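Local structure of pyridoxamine 5-phosphate-dependent dehydrase (3B8X) at residues 262-265 against 266-269; 11-14 against 15-19; 218-221 against 222-225. The protein removes the C3'-hydroxyl group from GDP-4-keto-6-deoxy-D-mannose by a combined transamination and deoxygenation, a vitamin B6-dependent step in the biosynthesis of L-colitose. The protein carries 1 engineered substitution. All coordinates share one frame; numbering follows the deposited sequence.

Contact 1: residues 262-265 against 266-269; sequences IEQL and KKLP
Glu263 and Lys266 run side by side along helix 255-286, pointing the same way, yet their charged ends meet only loosely: Glu263 OE1 and Lys266 NZ form a long salt bridge of 3.8 Å. A bend at chi2 (-45°) turns the carboxylate of Glu263 beside the lysine, whose own chain is extended beyond CG. One water bridges Lys266 NZ and Glu263 OE1; another joins Glu263 O and OE1 to Lys267 NZ.

The packing is closer nearer the backbone. Lys266 CG rests 3.3 Å from Ile262 O, and Gln264 O accepts from Leu268 N at 3.0 Å and, weakly, from Lys267 N at 2.9 Å. Lys266 N is likewise divided between two weak bonds, to Glu263 O (3.1 Å) and Ile262 O (3.5 Å). Proline cannot supply the next N-H, so Leu265 O faces Pro269 CD at 3.6 Å and the helix kinks. On the buried side Leu265 and Leu268 pack against Ile192, and Leu265 also reaches helix 34-47, while the amide of Gln264 is bonded to Thr12, Glu17 and Ala193.

The two neighbouring lysines therefore differ: the exposed ammonium of Lys266 meets Glu263 at long range and through a water, whereas Lys267, which forms salt bridges to both Asp14 and Glu17, probably offsets the acidic charge at the start of helix 15-27.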
loop_
_atom_site.group_PDB
_atom_site.type_symbol
_atom_site.label_atom_id
_atom_site.label_comp_id
_atom_site.label_asym_id
_atom_site.label_seq_id
_atom_site.Cartn_x
_atom_site.Cartn_y
_atom_site.Cartn_z
ATOM N N ILE B 262 -15.106 -11.276 7.951
ATOM C CA ILE B 262 -15.974 -11.575 9.088
ATOM C C ILE B 262 -16.420 -13.028 9.016
ATOM O O ILE B 262 -16.484 -13.717 10.026
ATOM C CB ILE B 262 -17.226 -10.707 8.975
ATOM C CG1 ILE B 262 -16.872 -9.271 9.389
ATOM C CG2 ILE B 262 -18.393 -11.369 9.708
ATOM C CD1 ILE B 262 -17.772 -8.164 8.750
ATOM N N GLU B 263 -16.670 -13.473 7.782
ATOM C CA GLU B 263 -17.175 -14.809 7.542
ATOM C C GLU B 263 -16.034 -15.730 7.866
ATOM O O GLU B 263 -16.241 -16.727 8.524
ATOM C CB GLU B 263 -17.611 -14.976 6.080
ATOM C CG GLU B 263 -18.873 -14.200 5.711
ATOM C CD GLU B 263 -20.008 -14.315 6.733
ATOM O OE1 GLU B 263 -20.122 -15.330 7.463
ATOM O OE2 GLU B 263 -20.824 -13.375 6.785
ATOM N N GLN B 264 -14.836 -15.366 7.414
ATOM C CA GLN B 264 -13.615 -16.166 7.614
ATOM C C GLN B 264 -13.293 -16.380 9.097
ATOM O O GLN B 264 -12.943 -17.481 9.499
ATOM C CB GLN B 264 -12.430 -15.518 6.868
ATOM C CG GLN B 264 -12.509 -15.604 5.334
ATOM C CD GLN B 264 -12.230 -16.992 4.776
ATOM O OE1 GLN B 264 -11.077 -17.363 4.554
ATOM N NE2 GLN B 264 -13.296 -17.769 4.533
ATOM N N LEU B 265 -13.408 -15.332 9.907
ATOM C CA LEU B 265 -13.130 -15.417 11.333
ATOM C C LEU B 265 -14.033 -16.477 11.980
ATOM O O LEU B 265 -13.628 -17.159 12.912
ATOM C CB LEU B 265 -13.291 -14.061 12.043
ATOM C CG LEU B 265 -12.238 -12.981 11.692
ATOM C CD1 LEU B 265 -12.401 -11.675 12.417
ATOM C CD2 LEU B 265 -10.828 -13.443 11.991
ATOM N N LYS B 266 -15.255 -16.631 11.491
ATOM C CA LYS B 266 -16.074 -17.642 12.117
ATOM C C LYS B 266 -15.576 -19.037 11.823
ATOM O O LYS B 266 -15.734 -19.947 12.644
ATOM C CB LYS B 266 -17.513 -17.506 11.691
ATOM C CG LYS B 266 -18.001 -16.089 11.801
ATOM C CD LYS B 266 -19.332 -15.978 11.117
ATOM C CE LYS B 266 -20.169 -14.887 11.722
ATOM N NZ LYS B 266 -21.452 -14.708 11.008
ATOM N N LYS B 267 -14.957 -19.223 10.663
ATOM C CA LYS B 267 -14.514 -20.564 10.309
ATOM C C LYS B 267 -13.135 -20.893 10.870
ATOM O O LYS B 267 -12.745 -22.059 10.943
ATOM C CB LYS B 267 -14.460 -20.705 8.783
ATOM C CG LYS B 267 -15.829 -20.951 8.099
ATOM C CD LYS B 267 -15.796 -20.524 6.641
ATOM C CE LYS B 267 -17.115 -20.744 5.890
ATOM N NZ LYS B 267 -17.449 -19.502 5.259
ATOM N N LEU B 268 -12.380 -19.857 11.213
ATOM C CA LEU B 268 -11.002 -20.055 11.668
ATOM C C LEU B 268 -10.701 -21.217 12.625
ATOM O O LEU B 268 -9.736 -21.970 12.455
ATOM C CB LEU B 268 -10.430 -18.737 12.186
ATOM C CG LEU B 268 -8.997 -18.787 12.678
ATOM C CD1 LEU B 268 -8.104 -18.905 11.485
ATOM C CD2 LEU B 268 -8.744 -17.507 13.434
ATOM N N PRO B 269 -11.506 -21.327 13.676
ATOM C CA PRO B 269 -11.247 -22.349 14.688
ATOM C C PRO B 269 -11.237 -23.731 14.043
ATOM O O PRO B 269 -10.397 -24.587 14.331
ATOM C CB PRO B 269 -12.421 -22.179 15.681
ATOM C CG PRO B 269 -12.829 -20.695 15.523
ATOM C CD PRO B 269 -12.697 -20.509 14.000
HETATM O O HOH W 1 -18.624 -17.917 7.810
HETATM O O HOH W 2 -22.129 -16.089 8.740
#

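Contact 2: residues 11-14 against 15-19; sequences STWD and DLEYK
A capping box opens helix 15-27, with Asp14 as N-cap and Glu17 as its partner. Asp14 N donates to Glu17 OE1 at 2.7 Å in an almost perfectly straight bond, reaching the carboxylate on its anti side and 32° out of its plane. In return Asp14 OD1 caps Leu16 N at 3.0 Å, met from above the carboxylate plane; the side chain gets there because CG sits between the backbone N and the carbonyl carbon (chi1 65°). The box brings two acidic oxygens close, Asp14 OD1 lying 3.2 Å from Glu17 OE1, a repulsion probably eased by Lys267 of helix 255-286.

Just ahead of the cap, an ST turn in which Ser11 OG accepts from Trp13 N at 3.2 Å shapes the incoming chain. Glu17 CB lies over one face of the indole in a CH-pi contact, 3.8 Å from the centroid of the Trp13 five-membered ring. Tyr18 takes the indole edge on its own face, a T-shaped pair whose closest carbons are Trp13 CE3 and Tyr18 CE1 at 3.7 Å. Trp13 NE1 bonds to Ala193 O, and its ring also meets Phe30 of the second subunit.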
loop_
_atom_site.group_PDB
_atom_site.type_symbol
_atom_site.label_atom_id
_atom_site.label_comp_id
_atom_site.label_asym_id
_atom_site.label_seq_id
_atom_site.Cartn_x
_atom_site.Cartn_y
_atom_site.Cartn_z
ATOM N N SER B 11 -9.338 -23.009 -1.919
ATOM C CA SER B 11 -10.298 -21.981 -1.488
ATOM C C SER B 11 -10.765 -22.245 -0.055
ATOM O O SER B 11 -11.049 -23.403 0.298
ATOM C CB SER B 11 -11.522 -21.959 -2.418
ATOM O OG SER B 11 -12.439 -20.952 -2.033
ATOM N N THR B 12 -10.906 -21.179 0.739
ATOM C CA THR B 12 -11.411 -21.277 2.113
ATOM C C THR B 12 -12.816 -20.668 2.170
ATOM O O THR B 12 -13.390 -20.515 3.239
ATOM C CB THR B 12 -10.548 -20.441 3.054
ATOM O OG1 THR B 12 -10.539 -19.094 2.561
ATOM C CG2 THR B 12 -9.169 -20.984 3.043
ATOM N N TRP B 13 -13.375 -20.335 1.001
ATOM C CA TRP B 13 -14.675 -19.716 0.921
ATOM C C TRP B 13 -15.778 -20.684 0.557
ATOM O O TRP B 13 -15.569 -21.687 -0.153
ATOM C CB TRP B 13 -14.719 -18.678 -0.193
ATOM C CG TRP B 13 -13.834 -17.486 -0.035
ATOM C CD1 TRP B 13 -13.006 -17.197 0.999
ATOM C CD2 TRP B 13 -13.804 -16.355 -0.906
ATOM N NE1 TRP B 13 -12.420 -15.960 0.805
ATOM C CE2 TRP B 13 -12.879 -15.440 -0.379
ATOM C CE3 TRP B 13 -14.466 -16.034 -2.102
ATOM C CZ2 TRP B 13 -12.527 -14.256 -1.055
ATOM C CZ3 TRP B 13 -14.155 -14.842 -2.752
ATOM C CH2 TRP B 13 -13.176 -13.970 -2.226
ATOM N N ASP B 14 -16.966 -20.317 1.023
ATOM C CA ASP B 14 -18.209 -20.992 0.688
ATOM C C ASP B 14 -19.242 -19.962 0.331
ATOM O O ASP B 14 -18.926 -18.791 0.084
ATOM C CB ASP B 14 -18.713 -22.096 1.655
ATOM C CG ASP B 14 -19.091 -21.610 3.041
ATOM O OD1 ASP B 14 -19.213 -20.389 3.276
ATOM O OD2 ASP B 14 -19.248 -22.475 3.945
ATOM N N ASP B 15 -20.483 -20.409 0.271
ATOM C CA ASP B 15 -21.544 -19.499 -0.084
ATOM C C ASP B 15 -21.500 -18.255 0.803
ATOM O O ASP B 15 -21.862 -17.177 0.346
ATOM C CB ASP B 15 -22.917 -20.188 0.008
ATOM C CG ASP B 15 -23.254 -20.665 1.445
ATOM O OD1 ASP B 15 -22.834 -21.784 1.844
ATOM O OD2 ASP B 15 -23.958 -19.928 2.182
ATOM N N LEU B 16 -21.096 -18.396 2.069
ATOM C CA LEU B 16 -21.106 -17.274 3.001
ATOM C C LEU B 16 -20.215 -16.126 2.585
ATOM O O LEU B 16 -20.580 -14.957 2.761
ATOM C CB LEU B 16 -20.823 -17.687 4.447
ATOM C CG LEU B 16 -21.840 -18.674 5.041
ATOM C CD1 LEU B 16 -21.521 -18.935 6.500
ATOM C CD2 LEU B 16 -23.255 -18.129 4.889
ATOM N N GLU B 17 -19.052 -16.440 2.028
ATOM C CA GLU B 17 -18.182 -15.360 1.591
ATOM C C GLU B 17 -18.789 -14.657 0.390
ATOM O O GLU B 17 -18.769 -13.445 0.306
ATOM C CB GLU B 17 -16.760 -15.825 1.356
ATOM C CG GLU B 17 -16.020 -16.014 2.693
ATOM C CD GLU B 17 -16.371 -17.324 3.366
ATOM O OE1 GLU B 17 -17.009 -18.164 2.723
ATOM O OE2 GLU B 17 -16.019 -17.524 4.542
ATOM N N TYR B 18 -19.412 -15.410 -0.497
ATOM C CA TYR B 18 -20.059 -14.828 -1.672
ATOM C C TYR B 18 -21.264 -14.003 -1.300
ATOM O O TYR B 18 -21.547 -12.983 -1.923
ATOM C CB TYR B 18 -20.462 -15.954 -2.607
ATOM C CG TYR B 18 -19.259 -16.463 -3.368
ATOM C CD1 TYR B 18 -18.465 -17.515 -2.871
ATOM C CD2 TYR B 18 -18.864 -15.829 -4.558
ATOM C CE1 TYR B 18 -17.325 -17.921 -3.573
ATOM C CE2 TYR B 18 -17.731 -16.209 -5.244
ATOM C CZ TYR B 18 -16.987 -17.279 -4.768
ATOM O OH TYR B 18 -15.886 -17.678 -5.492
ATOM N N LYS B 19 -21.963 -14.448 -0.266
ATOM C CA LYS B 19 -23.115 -13.715 0.241
ATOM C C LYS B 19 -22.658 -12.381 0.844
ATOM O O LYS B 19 -23.361 -11.368 0.786
ATOM C CB LYS B 19 -23.878 -14.549 1.297
ATOM C CG LYS B 19 -24.979 -15.438 0.696
ATOM C CD LYS B 19 -25.125 -16.773 1.415
ATOM C CE LYS B 19 -25.609 -17.863 0.455
ATOM N NZ LYS B 19 -26.980 -18.356 0.782
#

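Contact 3: residues 218-221 against 222-225; sequences GWTR and NLPK. With G4M ([(2R,3S,4R,5R)-5-(2-amino-6-oxo-1,6-dihydro-9H-purin-9-yl)-3,4-dihydroxytetrahydrofuran-2-yl]methyl (2R,3S,4S,5S,6R)-3,4-dihydroxy-5-[({3-hydroxy-2-methyl-5-[(phosphonooxy)methyl]pyridin-4-yl}methyl)amino]-6-methyltetrahydro-2H-pyran-2-yl dihydrogen diphosphate), chain G.
Thr220 and Leu223 close a type I beta turn, the backbone bond from Leu223 N to Thr220 O measuring 3.0 Å. Apolar contact backs it up: Leu223 CD1 comes to 4.0 Å from Thr220 CB, the two side chains crossing at about a right angle, while the hydroxyl of Thr220 is bonded to Glu240. A water stitches the same loop by accepting from Asn222 N at 2.7 Å and donating to Trp219 O.

A further polar link runs between side chains. Asn222 OD1 sits at the edge of the indole, in its plane, and accepts from Trp219 NE1; at 3.4 Å the bond is weak although it is nearly straight (175°). The amide is turned 60° from the ring.

Face contacts position the arginine. Arg221 CG lies over the centre of the Trp219 ring, 3.6 Å above its plane, and farther out the face of the guanidinium covers Trp219 CZ3. The indole can lie beneath the arginine because Trp219 CG occupies the place between its backbone N and carbonyl carbon (chi1 69°). Arg221 NE bonds to Ser241 O, which helps fix the rotation of the guanidinium.

Ionic hydrogen bonds then join the loop to the ligand. Arg221 NH1 donates to G4M O1P at 2.9 Å and to G4M O4P at 3.2 Å, one oxygen from each phosphate of the diphosphate; NH2 also approaches O4P, though its position is less sure. The ligand is bonded as well to Phe30 N and Lys28 O of the same chain and to Ser59, Ser185 and Glu164 of the second subunit. Arg221 thus contributes from this loop to the diphosphate-binding part of a composite pocket at the dimer interface, as is characteristic of fold type I, aspartate aminotransferase-like enzymes.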
loop_
_atom_site.group_PDB
_atom_site.type_symbol
_atom_site.label_atom_id
_atom_site.label_comp_id
_atom_site.label_asym_id
_atom_site.label_seq_id
_atom_site.Cartn_x
_atom_site.Cartn_y
_atom_site.Cartn_z
ATOM N N GLY B 218 -3.002 10.276 6.356
ATOM C CA GLY B 218 -2.453 11.071 7.438
ATOM C C GLY B 218 -3.448 12.125 7.902
ATOM O O GLY B 218 -3.095 13.104 8.526
ATOM N N TRP B 219 -4.717 11.921 7.578
ATOM C CA TRP B 219 -5.746 12.872 7.937
ATOM C C TRP B 219 -6.449 12.484 9.239
ATOM O O TRP B 219 -6.132 11.474 9.877
ATOM C CB TRP B 219 -6.727 13.049 6.769
ATOM C CG TRP B 219 -7.621 11.799 6.467
ATOM C CD1 TRP B 219 -7.846 10.683 7.243
ATOM C CD2 TRP B 219 -8.368 11.597 5.264
ATOM N NE1 TRP B 219 -8.758 9.846 6.614
ATOM C CE2 TRP B 219 -9.111 10.408 5.421
ATOM C CE3 TRP B 219 -8.600 12.398 4.135
ATOM C CZ2 TRP B 219 -9.986 9.953 4.444
ATOM C CZ3 TRP B 219 -9.520 11.971 3.198
ATOM C CH2 TRP B 219 -10.165 10.745 3.343
ATOM N N THR B 220 -7.379 13.313 9.679
ATOM C CA THR B 220 -7.999 13.036 10.953
ATOM C C THR B 220 -9.375 12.413 10.845
ATOM O O THR B 220 -10.040 12.214 11.835
ATOM C CB THR B 220 -8.167 14.334 11.715
ATOM O OG1 THR B 220 -9.028 15.191 10.952
ATOM C CG2 THR B 220 -6.788 15.004 11.897
ATOM N N ARG B 221 -9.804 12.097 9.637
ATOM C CA ARG B 221 -11.151 11.613 9.475
ATOM C C ARG B 221 -11.562 10.415 10.301
ATOM O O ARG B 221 -12.730 10.262 10.635
ATOM C CB ARG B 221 -11.398 11.268 8.019
ATOM C CG ARG B 221 -11.518 12.495 7.186
ATOM C CD ARG B 221 -12.447 12.267 6.014
ATOM N NE ARG B 221 -12.256 13.338 5.044
ATOM C CZ ARG B 221 -12.651 13.262 3.783
ATOM N NH1 ARG B 221 -13.303 12.194 3.351
ATOM N NH2 ARG B 221 -12.425 14.277 2.975
ATOM N N ASN B 222 -10.646 9.482 10.487
ATOM C CA ASN B 222 -11.004 8.227 11.115
ATOM C C ASN B 222 -10.641 8.247 12.553
ATOM O O ASN B 222 -10.757 7.230 13.209
ATOM C CB ASN B 222 -10.336 7.033 10.418
ATOM C CG ASN B 222 -10.717 6.934 8.976
ATOM O OD1 ASN B 222 -9.877 6.925 8.069
ATOM N ND2 ASN B 222 -12.015 6.849 8.750
ATOM N N LEU B 223 -10.193 9.408 13.016
ATOM C CA LEU B 223 -9.856 9.595 14.412
ATOM C C LEU B 223 -11.130 10.062 15.151
ATOM O O LEU B 223 -11.983 10.771 14.595
ATOM C CB LEU B 223 -8.824 10.699 14.522
ATOM C CG LEU B 223 -7.445 10.373 13.969
ATOM C CD1 LEU B 223 -6.560 11.603 14.134
ATOM C CD2 LEU B 223 -6.878 9.209 14.761
ATOM N N PRO B 224 -11.266 9.653 16.402
ATOM C CA PRO B 224 -12.399 10.079 17.223
ATOM C C PRO B 224 -12.148 11.555 17.623
ATOM O O PRO B 224 -11.023 12.049 17.561
ATOM C CB PRO B 224 -12.321 9.148 18.439
ATOM C CG PRO B 224 -10.924 8.581 18.429
ATOM C CD PRO B 224 -10.505 8.548 17.001
ATOM N N LYS B 225 -13.181 12.254 18.076
ATOM C CA LYS B 225 -13.049 13.662 18.458
ATOM C C LYS B 225 -11.918 13.907 19.450
ATOM O O LYS B 225 -11.149 14.858 19.350
ATOM C CB LYS B 225 -14.368 14.173 19.016
ATOM C CG LYS B 225 -14.356 15.652 19.305
ATOM C CD LYS B 225 -15.157 16.404 18.286
ATOM C CE LYS B 225 -15.606 17.695 18.912
ATOM N NZ LYS B 225 -14.606 18.200 19.918
HETATM O OP3 G4M G . -7.134 8.794 -3.085
HETATM P PL G4M G . -5.939 8.049 -3.848
HETATM O OP1 G4M G . -5.001 7.285 -2.841
HETATM O OP2 G4M G . -6.464 7.044 -4.984
HETATM O OP4 G4M G . -5.076 9.105 -4.698
HETATM C C5B G4M G . -4.318 9.949 -3.854
HETATM C C5L G4M G . -4.122 11.313 -4.522
HETATM C C6L G4M G . -2.861 11.711 -4.951
HETATM N N1L G4M G . -2.629 12.904 -5.521
HETATM C C2L G4M G . -3.573 13.821 -5.596
HETATM C C2A G4M G . -3.189 15.183 -6.166
HETATM C C3L G4M G . -4.887 13.522 -5.166
HETATM O O3L G4M G . -5.867 14.457 -5.223
HETATM C C4L G4M G . -5.169 12.239 -4.620
HETATM C C4A G4M G . -6.441 11.926 -4.120
HETATM N N4A G4M G . -7.414 12.828 -4.198
HETATM C C4G G4M G . -8.715 12.496 -3.857
HETATM C C5G G4M G . -9.414 13.646 -3.125
HETATM C C6G G4M G . -9.322 14.907 -3.984
HETATM O O5G G4M G . -10.790 13.294 -2.979
HETATM C C3G G4M G . -8.794 11.215 -3.012
HETATM O O3G G4M G . -9.422 10.184 -3.795
HETATM C C2G G4M G . -9.580 11.494 -1.705
HETATM O O2G G4M G . -9.834 10.263 -0.997
HETATM C C1G G4M G . -10.903 12.271 -1.967
HETATM O O1G G4M G . -11.350 12.903 -0.755
HETATM P P2 G4M G . -12.915 12.600 -0.784
HETATM O O3P G4M G . -13.606 13.121 -2.144
HETATM O O4P G4M G . -13.551 13.418 0.437
HETATM O OPP G4M G . -13.108 10.999 -0.646
HETATM P P G4M G . -14.499 10.684 0.125
HETATM O O1P G4M G . -15.043 11.894 1.043
HETATM O O2P G4M G . -14.200 9.430 1.090
HETATM O "O5'" G4M G . -15.646 10.208 -0.931
HETATM C "C5'" G4M G . -16.082 11.290 -1.751
HETATM C "C4'" G4M G . -17.612 11.268 -1.877
HETATM O "O4'" G4M G . -18.079 10.054 -2.536
HETATM C "C3'" G4M G . -18.275 11.295 -0.466
HETATM O "O3'" G4M G . -19.493 12.044 -0.471
HETATM C "C2'" G4M G . -18.511 9.798 -0.166
HETATM O "O2'" G4M G . -19.702 9.616 0.616
HETATM C "C1'" G4M G . -18.748 9.219 -1.569
HETATM N N9 G4M G . -18.259 7.843 -1.639
HETATM C C8 G4M G . -16.965 7.439 -1.471
HETATM N N7 G4M G . -16.921 6.139 -1.615
HETATM C C4 G4M G . -19.035 6.764 -1.891
HETATM C C5 G4M G . -18.173 5.664 -1.883
HETATM C C6 G4M G . -18.724 4.388 -2.148
HETATM O O6 G4M G . -18.030 3.395 -2.190
HETATM N N3 G4M G . -20.328 6.597 -2.130
HETATM C C2 G4M G . -20.826 5.408 -2.364
HETATM N N1 G4M G . -20.045 4.297 -2.384
HETATM N N2 G4M G . -22.165 5.281 -2.616
HETATM O O HOH W 3 -7.900 9.349 10.472
HETATM O O HOH W 4 -14.230 9.482 13.548
#

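Along the chain contact 2 comes first, at the start of helix 15-27, then contact 3 in the loop between helix 205-214 and strand 226-227, and finally contact 1 within helix 255-286. Contacts 1 and 2 touch, their centres about 11 Å apart: the long helix and the amino-terminal helix are held together by salt bridges, hydrogen bonds and packing of side chains despite their separation in sequence. Contact 3 stands apart, its centre about 29 Å from that of contact 1 and about 33 Å from that of contact 2. Contacts 1 and 2 together thus tie helix 15-27 to helix 255-286, whereas residues 218-225 serve a substrate pocket shared with the second subunit.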